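Local atomic coordinates of glutathione S-transferase (Agrobacterium tumefaciens, PDB entry 2YCD), a protein that probably conjugates glutathione to electrophilic compounds, a glutathione transferase of a bacterial class linked to herbicide detoxification. Residues Leu32-Pro37 with Phe84-Ile89; Ala109-Trp114 with Trp169-Phe174; Thr130-Phe135 with Glu143-Arg148. All coordinates share one frame; numbering follows the deposited sequence. Where two conformers were deposited one is given.

Contact 1 of 3, residues Leu32-Pro37 with Phe84-Ile89. With GTB (S-(p-nitrobenzyl)glutathione), chain B.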
loop_
_atom_site.group_PDB
_atom_site.type_symbol
_atom_site.label_atom_id
_atom_site.label_comp_id
_atom_site.label_asym_id
_atom_site.label_seq_id
_atom_site.Cartn_x
_atom_site.Cartn_y
_atom_site.Cartn_z
ATOM N N LEU A 32 -1.309 8.392 -16.213
ATOM C CA LEU A 32 -1.393 8.498 -14.766
ATOM C C LEU A 32 -2.199 7.372 -14.149
ATOM O O LEU A 32 -2.155 7.194 -12.932
ATOM C CB LEU A 32 -1.984 9.851 -14.351
ATOM C CG LEU A 32 -1.216 11.096 -14.789
ATOM C CD1 LEU A 32 -2.055 12.351 -14.505
ATOM C CD2 LEU A 32 0.140 11.176 -14.113
ATOM N N ALA A 33 -2.927 6.605 -14.953
ATOM C CA ALA A 33 -3.665 5.456 -14.433
ATOM C C ALA A 33 -2.707 4.326 -14.035
ATOM O O ALA A 33 -1.548 4.293 -14.479
ATOM C CB ALA A 33 -4.716 4.984 -15.440
ATOM N N ARG A 34 -3.198 3.391 -13.223
ATOM C CA ARG A 34 -2.322 2.419 -12.562
ATOM C C ARG A 34 -1.822 1.277 -13.444
ATOM O O ARG A 34 -1.027 0.455 -13.000
ATOM C CB ARG A 34 -2.957 1.891 -11.272
ATOM C CG ARG A 34 -3.088 2.976 -10.210
ATOM C CD ARG A 34 -3.861 2.459 -9.013
ATOM N NE ARG A 34 -4.137 3.494 -8.012
ATOM C CZ ARG A 34 -3.379 3.736 -6.945
ATOM N NH1 ARG A 34 -2.276 3.026 -6.732
ATOM N NH2 ARG A 34 -3.724 4.689 -6.089
ATOM N N ASP A 35 -2.254 1.240 -14.702
ATOM C CA ASP A 35 -1.605 0.350 -15.667
ATOM C C ASP A 35 -0.191 0.852 -15.994
ATOM O O ASP A 35 0.673 0.068 -16.384
ATOM C CB ASP A 35 -2.423 0.235 -16.963
ATOM C CG ASP A 35 -2.612 1.578 -17.661
ATOM O OD1 ASP A 35 -3.218 2.490 -17.054
ATOM O OD2 ASP A 35 -2.153 1.750 -18.808
ATOM N N MET A 36 0.069 2.144 -15.819
ATOM C CA MET A 36 1.355 2.691 -16.235
ATOM C C MET A 36 2.572 2.047 -15.533
ATOM O O MET A 36 3.540 1.669 -16.203
ATOM C CB MET A 36 1.362 4.211 -16.101
ATOM C CG MET A 36 2.657 4.835 -16.559
ATOM S SD MET A 36 2.957 4.678 -18.355
ATOM C CE MET A 36 4.590 5.386 -18.364
ATOM N N PRO A 37 2.541 1.912 -14.193
ATOM C CA PRO A 37 3.715 1.275 -13.564
ATOM C C PRO A 37 3.893 -0.163 -14.012
ATOM O O PRO A 37 5.026 -0.628 -14.110
ATOM C CB PRO A 37 3.419 1.352 -12.049
ATOM C CG PRO A 37 1.921 1.699 -11.961
ATOM C CD PRO A 37 1.652 2.533 -13.194
ATOM N N PHE A 84 -3.984 -9.154 -9.277
ATOM C CA PHE A 84 -4.406 -7.764 -9.249
ATOM C C PHE A 84 -3.509 -7.027 -8.252
ATOM O O PHE A 84 -2.643 -7.655 -7.623
ATOM C CB PHE A 84 -5.916 -7.627 -8.980
ATOM C CG PHE A 84 -6.318 -7.906 -7.571
ATOM C CD1 PHE A 84 -6.376 -9.206 -7.108
ATOM C CD2 PHE A 84 -6.644 -6.874 -6.711
ATOM C CE1 PHE A 84 -6.772 -9.484 -5.788
ATOM C CE2 PHE A 84 -7.029 -7.129 -5.392
ATOM C CZ PHE A 84 -7.075 -8.438 -4.928
ATOM N N GLU A 85 -3.729 -5.719 -8.141
ATOM C CA GLU A 85 -2.891 -4.767 -7.378
ATOM C C GLU A 85 -1.649 -4.390 -8.153
ATOM O O GLU A 85 -0.747 -5.203 -8.302
ATOM C CB GLU A 85 -2.517 -5.260 -5.975
ATOM C CG GLU A 85 -3.728 -5.354 -5.022
ATOM C CD GLU A 85 -4.373 -4.018 -4.742
ATOM O OE1 GLU A 85 -3.681 -2.976 -4.739
ATOM O OE2 GLU A 85 -5.598 -4.005 -4.500
ATOM N N SER A 86 -1.619 -3.162 -8.665
ATOM C CA SER A 86 -0.453 -2.667 -9.388
ATOM C C SER A 86 0.865 -2.917 -8.648
ATOM O O SER A 86 1.844 -3.332 -9.272
ATOM C CB SER A 86 -0.639 -1.182 -9.736
ATOM O OG SER A 86 -0.718 -0.392 -8.567
ATOM N N GLY A 87 0.878 -2.724 -7.324
ATOM C CA GLY A 87 2.099 -2.967 -6.563
ATOM C C GLY A 87 2.531 -4.436 -6.601
ATOM O O GLY A 87 3.722 -4.754 -6.708
ATOM N N ALA A 88 1.561 -5.348 -6.487
ATOM C CA ALA A 88 1.838 -6.779 -6.480
ATOM C C ALA A 88 2.187 -7.310 -7.868
ATOM O O ALA A 88 2.939 -8.281 -8.012
ATOM C CB ALA A 88 0.642 -7.535 -5.935
ATOM N N ILE A 89 1.623 -6.684 -8.897
ATOM C CA ILE A 89 1.923 -7.049 -10.280
ATOM C C ILE A 89 3.364 -6.648 -10.606
ATOM O O ILE A 89 4.146 -7.453 -11.129
ATOM C CB ILE A 89 0.898 -6.415 -11.252
ATOM C CG1 ILE A 89 -0.505 -7.003 -11.019
ATOM C CG2 ILE A 89 1.335 -6.670 -12.713
ATOM C CD1 ILE A 89 -1.615 -6.163 -11.669
HETATM N N1 GTB B . -4.928 -0.661 -5.272
HETATM C CA1 GTB B . -5.285 -0.787 -6.692
HETATM C C1 GTB B . -4.040 -0.935 -7.529
HETATM O O11 GTB B . -3.040 -0.268 -7.188
HETATM O O12 GTB B . -4.057 -1.693 -8.528
HETATM C CB1 GTB B . -6.118 0.441 -7.095
HETATM C CG1 GTB B . -6.643 0.306 -8.522
HETATM C CD1 GTB B . -7.369 1.556 -8.979
HETATM O OE1 GTB B . -7.498 2.505 -8.206
HETATM N N2 GTB B . -7.817 1.549 -10.233
HETATM C CA2 GTB B . -8.522 2.691 -10.818
HETATM C C2 GTB B . -9.826 2.286 -11.431
HETATM O O2 GTB B . -9.963 1.211 -12.012
HETATM C CB2 GTB B . -7.687 3.239 -11.992
HETATM S SG2 GTB B . -6.148 3.961 -11.531
HETATM N N3 GTB B . -10.818 3.172 -11.324
HETATM C CA3 GTB B . -12.139 3.004 -11.906
HETATM C C3 GTB B . -13.225 2.763 -10.898
HETATM O O31 GTB B . -12.959 2.822 -9.682
HETATM O O32 GTB B . -14.363 2.507 -11.357
HETATM C "C'" GTB B . -6.547 5.421 -10.616
HETATM C "C1'" GTB B . -6.543 6.660 -11.474
HETATM C "C2'" GTB B . -7.721 7.117 -12.041
HETATM C "C3'" GTB B . -7.711 8.269 -12.826
HETATM C "C4'" GTB B . -6.518 8.959 -13.033
HETATM N N41 GTB B . -6.510 10.127 -13.818
HETATM O O41 GTB B . -5.494 10.811 -13.926
HETATM O O42 GTB B . -7.536 10.462 -14.379
HETATM C "C5'" GTB B . -5.344 8.499 -12.453
HETATM C "C6'" GTB B . -5.353 7.351 -11.667
#

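Contact 2 of 3, residues Ala109-Trp114 with Trp169-Phe174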
loop_
_atom_site.group_PDB
_atom_site.type_symbol
_atom_site.label_atom_id
_atom_site.label_comp_id
_atom_site.label_asym_id
_atom_site.label_seq_id
_atom_site.Cartn_x
_atom_site.Cartn_y
_atom_site.Cartn_z
ATOM N N ALA A 109 15.429 -6.281 0.514
ATOM C CA ALA A 109 14.446 -5.992 1.547
ATOM C C ALA A 109 14.182 -4.494 1.642
ATOM O O ALA A 109 13.032 -4.073 1.845
ATOM C CB ALA A 109 14.919 -6.568 2.894
ATOM N N ARG A 110 15.225 -3.677 1.515
ATOM C CA ARG A 110 15.035 -2.234 1.539
ATOM C C ARG A 110 14.301 -1.725 0.289
ATOM O O ARG A 110 13.526 -0.762 0.369
ATOM C CB ARG A 110 16.370 -1.507 1.719
ATOM C CG ARG A 110 17.038 -1.856 3.050
ATOM C CD ARG A 110 18.072 -0.809 3.426
ATOM N NE ARG A 110 19.153 -0.771 2.446
ATOM C CZ ARG A 110 20.271 -1.489 2.534
ATOM N NH1 ARG A 110 20.464 -2.296 3.570
ATOM N NH2 ARG A 110 21.201 -1.396 1.589
ATOM N N THR A 111 14.525 -2.364 -0.855
ATOM C CA THR A 111 13.812 -2.004 -2.076
ATOM C C THR A 111 12.316 -2.252 -1.871
ATOM O O THR A 111 11.477 -1.409 -2.226
ATOM C CB THR A 111 14.343 -2.813 -3.268
ATOM O OG1 THR A 111 15.753 -2.573 -3.404
ATOM C CG2 THR A 111 13.658 -2.378 -4.566
ATOM N N VAL A 112 11.976 -3.394 -1.281
ATOM C CA VAL A 112 10.581 -3.706 -0.983
ATOM C C VAL A 112 9.999 -2.686 0.016
ATOM O O VAL A 112 8.845 -2.254 -0.144
ATOM C CB VAL A 112 10.454 -5.173 -0.477
ATOM C CG1 VAL A 112 9.058 -5.472 0.060
ATOM C CG2 VAL A 112 10.830 -6.147 -1.601
ATOM N N ALA A 113 10.765 -2.275 1.034
ATOM C CA ALA A 113 10.307 -1.189 1.899
ATOM C C ALA A 113 9.872 0.052 1.087
ATOM O O ALA A 113 8.806 0.628 1.337
ATOM C CB ALA A 113 11.377 -0.823 2.948
ATOM N N TRP A 114 10.689 0.461 0.119
ATOM C CA TRP A 114 10.368 1.650 -0.662
ATOM C C TRP A 114 9.189 1.434 -1.610
ATOM O O TRP A 114 8.449 2.379 -1.877
ATOM C CB TRP A 114 11.619 2.187 -1.394
ATOM C CG TRP A 114 12.481 2.987 -0.448
ATOM C CD1 TRP A 114 13.691 2.629 0.059
ATOM C CD2 TRP A 114 12.148 4.249 0.144
ATOM N NE1 TRP A 114 14.156 3.621 0.914
ATOM C CE2 TRP A 114 13.221 4.625 0.973
ATOM C CE3 TRP A 114 11.074 5.125 0.001
ATOM C CZ2 TRP A 114 13.219 5.826 1.705
ATOM C CZ3 TRP A 114 11.067 6.315 0.734
ATOM C CH2 TRP A 114 12.138 6.659 1.554
ATOM N N TRP A 169 18.683 7.120 -7.334
ATOM C CA TRP A 169 17.472 6.308 -7.157
ATOM C C TRP A 169 17.280 6.031 -5.675
ATOM O O TRP A 169 18.150 6.342 -4.858
ATOM C CB TRP A 169 17.573 5.003 -7.958
ATOM C CG TRP A 169 17.912 5.216 -9.417
ATOM C CD1 TRP A 169 19.071 4.850 -10.049
ATOM C CD2 TRP A 169 17.094 5.850 -10.413
ATOM N NE1 TRP A 169 19.014 5.213 -11.372
ATOM C CE2 TRP A 169 17.818 5.835 -11.619
ATOM C CE3 TRP A 169 15.816 6.426 -10.404
ATOM C CZ2 TRP A 169 17.314 6.363 -12.807
ATOM C CZ3 TRP A 169 15.316 6.968 -11.587
ATOM C CH2 TRP A 169 16.068 6.929 -12.770
ATOM N N LEU A 170 16.139 5.456 -5.311
ATOM C CA LEU A 170 15.841 5.221 -3.894
ATOM C C LEU A 170 16.788 4.232 -3.198
ATOM O O LEU A 170 17.153 4.455 -2.035
ATOM C CB LEU A 170 14.386 4.778 -3.713
ATOM C CG LEU A 170 13.307 5.835 -4.006
ATOM C CD1 LEU A 170 11.971 5.143 -4.184
ATOM C CD2 LEU A 170 13.208 6.928 -2.950
ATOM N N GLU A 171 17.126 3.125 -3.853
ATOM C CA GLU A 171 17.986 2.086 -3.241
ATOM C C GLU A 171 19.072 1.620 -4.198
ATOM O O GLU A 171 18.974 0.549 -4.801
ATOM C CB GLU A 171 17.151 0.882 -2.766
ATOM C CG GLU A 171 17.959 -0.291 -2.168
ATOM C CD GLU A 171 18.910 0.121 -1.049
ATOM O OE1 GLU A 171 18.511 0.908 -0.161
ATOM O OE2 GLU A 171 20.070 -0.351 -1.060
ATOM N N GLY A 172 20.111 2.431 -4.356
ATOM C CA GLY A 172 21.200 2.078 -5.246
ATOM C C GLY A 172 20.772 2.152 -6.695
ATOM O O GLY A 172 20.466 3.234 -7.203
ATOM N N SER A 173 20.716 1.010 -7.362
ATOM C CA SER A 173 20.367 0.951 -8.775
ATOM C C SER A 173 18.870 1.161 -8.981
ATOM O O SER A 173 18.069 0.904 -8.076
ATOM C CB SER A 173 20.770 -0.404 -9.364
ATOM O OG SER A 173 22.173 -0.588 -9.307
ATOM N N PHE A 174 18.506 1.610 -10.173
ATOM C CA PHE A 174 17.103 1.750 -10.533
ATOM C C PHE A 174 16.356 0.461 -10.160
ATOM O O PHE A 174 16.856 -0.644 -10.388
ATOM C CB PHE A 174 16.967 2.031 -12.032
ATOM C CG PHE A 174 15.542 2.184 -12.483
ATOM C CD1 PHE A 174 14.880 3.399 -12.351
ATOM C CD2 PHE A 174 14.856 1.103 -13.016
ATOM C CE1 PHE A 174 13.551 3.514 -12.749
ATOM C CE2 PHE A 174 13.548 1.227 -13.419
ATOM C CZ PHE A 174 12.896 2.416 -13.284
HETATM O O HOH W 1 17.410 -1.564 -5.632
#

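Contact 3 of 3, residues Thr130-Phe135 with Glu143-Arg148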
loop_
_atom_site.group_PDB
_atom_site.type_symbol
_atom_site.label_atom_id
_atom_site.label_comp_id
_atom_site.label_asym_id
_atom_site.label_seq_id
_atom_site.Cartn_x
_atom_site.Cartn_y
_atom_site.Cartn_z
ATOM N N THR A 130 -5.203 15.504 -3.765
ATOM C CA THR A 130 -5.772 15.644 -5.110
ATOM C C THR A 130 -7.279 15.367 -5.134
ATOM O O THR A 130 -8.000 15.920 -5.974
ATOM C CB THR A 130 -5.024 14.784 -6.159
ATOM O OG1 THR A 130 -5.162 13.403 -5.823
ATOM C CG2 THR A 130 -3.554 15.164 -6.207
ATOM N N THR A 131 -7.765 14.546 -4.207
ATOM C CA THR A 131 -9.192 14.273 -4.106
ATOM C C THR A 131 -9.965 15.550 -3.752
ATOM O O THR A 131 -10.972 15.877 -4.397
ATOM C CB THR A 131 -9.483 13.171 -3.077
ATOM O OG1 THR A 131 -8.997 11.919 -3.583
ATOM C CG2 THR A 131 -10.993 13.048 -2.816
ATOM N N VAL A 132 -9.496 16.273 -2.736
ATOM C CA VAL A 132 -10.098 17.546 -2.365
ATOM C C VAL A 132 -9.917 18.556 -3.495
ATOM O O VAL A 132 -10.869 19.243 -3.893
ATOM C CB VAL A 132 -9.479 18.104 -1.066
ATOM C CG1 VAL A 132 -10.113 19.460 -0.723
ATOM C CG2 VAL A 132 -9.671 17.117 0.080
ATOM N N TRP A 133 -8.703 18.631 -4.024
ATOM C CA TRP A 133 -8.351 19.641 -5.007
ATOM C C TRP A 133 -9.205 19.522 -6.264
ATOM O O TRP A 133 -9.689 20.532 -6.780
ATOM C CB TRP A 133 -6.862 19.546 -5.344
ATOM C CG TRP A 133 -6.382 20.548 -6.339
ATOM C CD1 TRP A 133 -6.673 21.881 -6.377
ATOM C CD2 TRP A 133 -5.525 20.289 -7.446
ATOM N NE1 TRP A 133 -6.038 22.470 -7.448
ATOM C CE2 TRP A 133 -5.328 21.510 -8.121
ATOM C CE3 TRP A 133 -4.901 19.139 -7.936
ATOM C CZ2 TRP A 133 -4.533 21.611 -9.266
ATOM C CZ3 TRP A 133 -4.115 19.242 -9.071
ATOM C CH2 TRP A 133 -3.940 20.468 -9.722
ATOM N N LEU A 134 -9.418 18.300 -6.743
ATOM C CA LEU A 134 -10.102 18.077 -8.019
ATOM C C LEU A 134 -11.589 17.723 -7.890
ATOM O O LEU A 134 -12.421 18.203 -8.670
ATOM C CB LEU A 134 -9.363 17.010 -8.839
ATOM C CG LEU A 134 -7.920 17.338 -9.205
ATOM C CD1 LEU A 134 -7.287 16.157 -9.933
ATOM C CD2 LEU A 134 -7.850 18.603 -10.063
ATOM N N PHE A 135 -11.930 16.897 -6.908
ATOM C CA PHE A 135 -13.269 16.312 -6.845
ATOM C C PHE A 135 -14.246 17.054 -5.935
ATOM O O PHE A 135 -15.451 16.820 -6.003
ATOM C CB PHE A 135 -13.189 14.837 -6.433
ATOM C CG PHE A 135 -12.553 13.951 -7.466
ATOM C CD1 PHE A 135 -11.182 13.978 -7.682
ATOM C CD2 PHE A 135 -13.328 13.090 -8.228
ATOM C CE1 PHE A 135 -10.598 13.164 -8.633
ATOM C CE2 PHE A 135 -12.748 12.271 -9.181
ATOM C CZ PHE A 135 -11.381 12.310 -9.383
ATOM N N GLU A 143 -11.570 25.155 0.110
ATOM C CA GLU A 143 -10.244 25.745 0.300
ATOM C C GLU A 143 -9.659 25.439 1.675
ATOM O O GLU A 143 -8.436 25.382 1.835
ATOM C CB GLU A 143 -10.259 27.256 0.040
ATOM C CG GLU A 143 -10.353 27.601 -1.433
ATOM C CD GLU A 143 -10.318 29.097 -1.715
ATOM O OE1 GLU A 143 -9.596 29.840 -1.015
ATOM O OE2 GLU A 143 -11.020 29.524 -2.654
ATOM N N ALA A 144 -10.527 25.245 2.663
ATOM C CA ALA A 144 -10.062 24.916 4.007
ATOM C C ALA A 144 -9.558 23.473 4.127
ATOM O O ALA A 144 -8.497 23.227 4.704
ATOM C CB ALA A 144 -11.143 25.191 5.030
ATOM N N ARG A 145 -10.320 22.525 3.590
ATOM C CA ARG A 145 -9.920 21.117 3.599
ATOM C C ARG A 145 -8.694 20.950 2.698
ATOM O O ARG A 145 -7.804 20.125 2.944
ATOM C CB ARG A 145 -11.069 20.249 3.091
ATOM C CG ARG A 145 -11.087 18.813 3.602
ATOM C CD ARG A 145 -12.294 18.060 3.042
ATOM N NE ARG A 145 -13.534 18.816 3.214
ATOM C CZ ARG A 145 -14.631 18.650 2.477
ATOM N NH1 ARG A 145 -14.653 17.752 1.502
ATOM N NH2 ARG A 145 -15.711 19.387 2.712
ATOM N N LEU A 146 -8.662 21.746 1.640
ATOM C CA LEU A 146 -7.519 21.796 0.754
ATOM C C LEU A 146 -6.255 22.227 1.507
ATOM O O LEU A 146 -5.194 21.610 1.376
ATOM C CB LEU A 146 -7.804 22.751 -0.412
ATOM C CG LEU A 146 -6.817 22.758 -1.579
ATOM C CD1 LEU A 146 -6.795 21.412 -2.268
ATOM C CD2 LEU A 146 -7.193 23.845 -2.573
ATOM N N ALA A 147 -6.368 23.282 2.308
ATOM C CA ALA A 147 -5.200 23.773 3.032
ATOM C C ALA A 147 -4.652 22.712 3.985
ATOM O O ALA A 147 -3.433 22.541 4.090
ATOM C CB ALA A 147 -5.523 25.071 3.778
ATOM N N ARG A 148 -5.545 21.994 4.655
ATOM C CA ARG A 148 -5.127 20.958 5.595
ATOM C C ARG A 148 -4.406 19.813 4.902
ATOM O O ARG A 148 -3.323 19.404 5.327
ATOM C CB ARG A 148 -6.314 20.431 6.398
ATOM C CG ARG A 148 -6.934 21.492 7.285
ATOM C CD ARG A 148 -7.992 20.924 8.204
ATOM N NE ARG A 148 -8.561 21.963 9.060
ATOM C CZ ARG A 148 -9.445 21.736 10.025
ATOM N NH1 ARG A 148 -9.865 20.499 10.259
ATOM N NH2 ARG A 148 -9.910 22.743 10.755
#

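Contact 1 of 3, residues Leu32-Pro37 with Phe84-Ile89
Arg34 and Ser86 meet where two helices begin, with the carbonyl O of Arg34 3.7 Å from CB of Ser86. This is the tight part of a buried contact that no direct hydrogen bond crosses. Pro37 adds a looser touch, its CG 4.5 Å from Ser86 CB. Elsewhere s-(p-nitrobenzyl)glutathione bridges the segments. Ser86 bonds both oxygens of the γ-glutamyl carboxylate: its N reaches ligand O12 at 2.8 Å in a nearly straight bond (169°), and its OG donates to ligand O11 at 2.7 Å. The hydroxyl stands between the backbone N and the carbonyl carbon (chi1 64°), which turns it to the same carboxylate as the amide. The start of helix 86-96 would probably favour the negative charge there. Ligand N1 donates to Glu85 OE1 at 2.7 Å, while Glu85 OE2 is held by Thr121 of the second subunit. In one of its two conformers, Arg34 runs extended beside the ligand, and its NH1 forms a salt bridge with Glu123. The nitrobenzyl end lies at the partly exposed Leu32, whose CB is 3.7 Å from ligand O41. These residues form part of the ligand pocket, in the thioredoxin-like N-terminal domain. Strand 81-84 leads into the Glu85 turn, and helix 35-45 packs through Pro37 on helix 176-185 and through Met36 on helices 176-185 and 211-225.

Contact 2 of 3, residues Ala109-Trp114 with Trp169-Phe174
The indole of Trp114 carries Leu170 CD2 over one face, a CH-pi contact 4.2 Å from the centroid of the six-membered ring and 15° off its normal. The two side chains cross at about a right angle, and Phe84 of the second subunit meets the same indole edge-to-face. The guanidinium of Arg110 is used at its edge. It grips the carboxylate of Glu171 side-on, one nitrogen to each oxygen: NE to OE1 at 3.2 Å and NH2 to OE2 at 3.1 Å. The two planes lie 64° apart, so both oxygens are met from above the carboxylate plane in this salt bridge. With CG of Glu171 anti to the backbone N (chi1 177°), that atom comes to 3.4 Å from Thr111 OG1, and a bend at chi2 then turns the carboxylate toward the arginine. A water donates both to Thr111 OG1 and to Glu171 O, while the threonine hydroxyl is also bonded to Arg107 O of its own helix. Within the loop, Phe174 CD1 lies over one face of Trp169. Asp178 OD1 accepts from Leu170 N; Ser175 and Asp178, at the start of helix 176-185, are consistent with the conserved N-capping box (S/T-X-X-D) of the glutathione transferase C-terminal domain.

Contact 3 of 3, residues Thr130-Phe135 with Glu143-Arg148
Val132 and Trp133 pack on Arg145 and Leu146 in an apolar helix-helix contact at the closed end of an antiparallel helix pair, beside the connection, where helix 105-135 finishes and helix 142-164 has just begun. The axes of the two short segments approach to 9.0 Å and their directions differ by 152°. Val132 CG1, anti to its own nitrogen (chi1 179°), points into the opposing backbone between two residues: it lies 3.6 Å from Leu146 N and 4.0 Å from Arg145 CB. The other branch, CG2, lies 4.1 Å from Arg145 CD, so the valine meets the aliphatic part of the arginine. Leu146 answers from the second helix. Its CD1 reaches across to the root of the tryptophan, 3.6 Å from Trp133 CB, and approaches the indole only obliquely, while Leu134 CD2 lies over one face of that ring, toward the rim. Such a pair of long antiparallel helices is the core element of the glutathione transferase C-terminal domain, and helix 105-135 packs against the second subunit over much of its earlier length. The last turn of helix 105-135 is widened to a pi-type turn at 131-135. Arg145 bends at chi3 (-49°), and its NH1 forms a salt bridge with Glu136, just beyond that turn. Its NH2 comes close to the same atom of Arg145 in the second subunit, whereas Arg148 forms a salt bridge with Glu139 of that subunit.

Overall arrangement
Contact 1 is the most central, about 6 Å from the chain centre and fully buried. It is polar through its ligand, although its two segments share only van der Waals touches. Contacts 2 and 3 hold different stretches of helix 105-135, with centres 31 Å apart. Contact 2, mainly buried and about 15 Å from the chain centre, lies between the other two in depth and fixes a loop to that helix by mixing a salt bridge with indole packing, whereas contact 3, only partly buried and some 21 Å from the chain centre, pairs two helices almost wholly by apolar touches. Helix 86-96 of contact 1 is followed directly by helix 105-135, and all three contacts reach the second subunit.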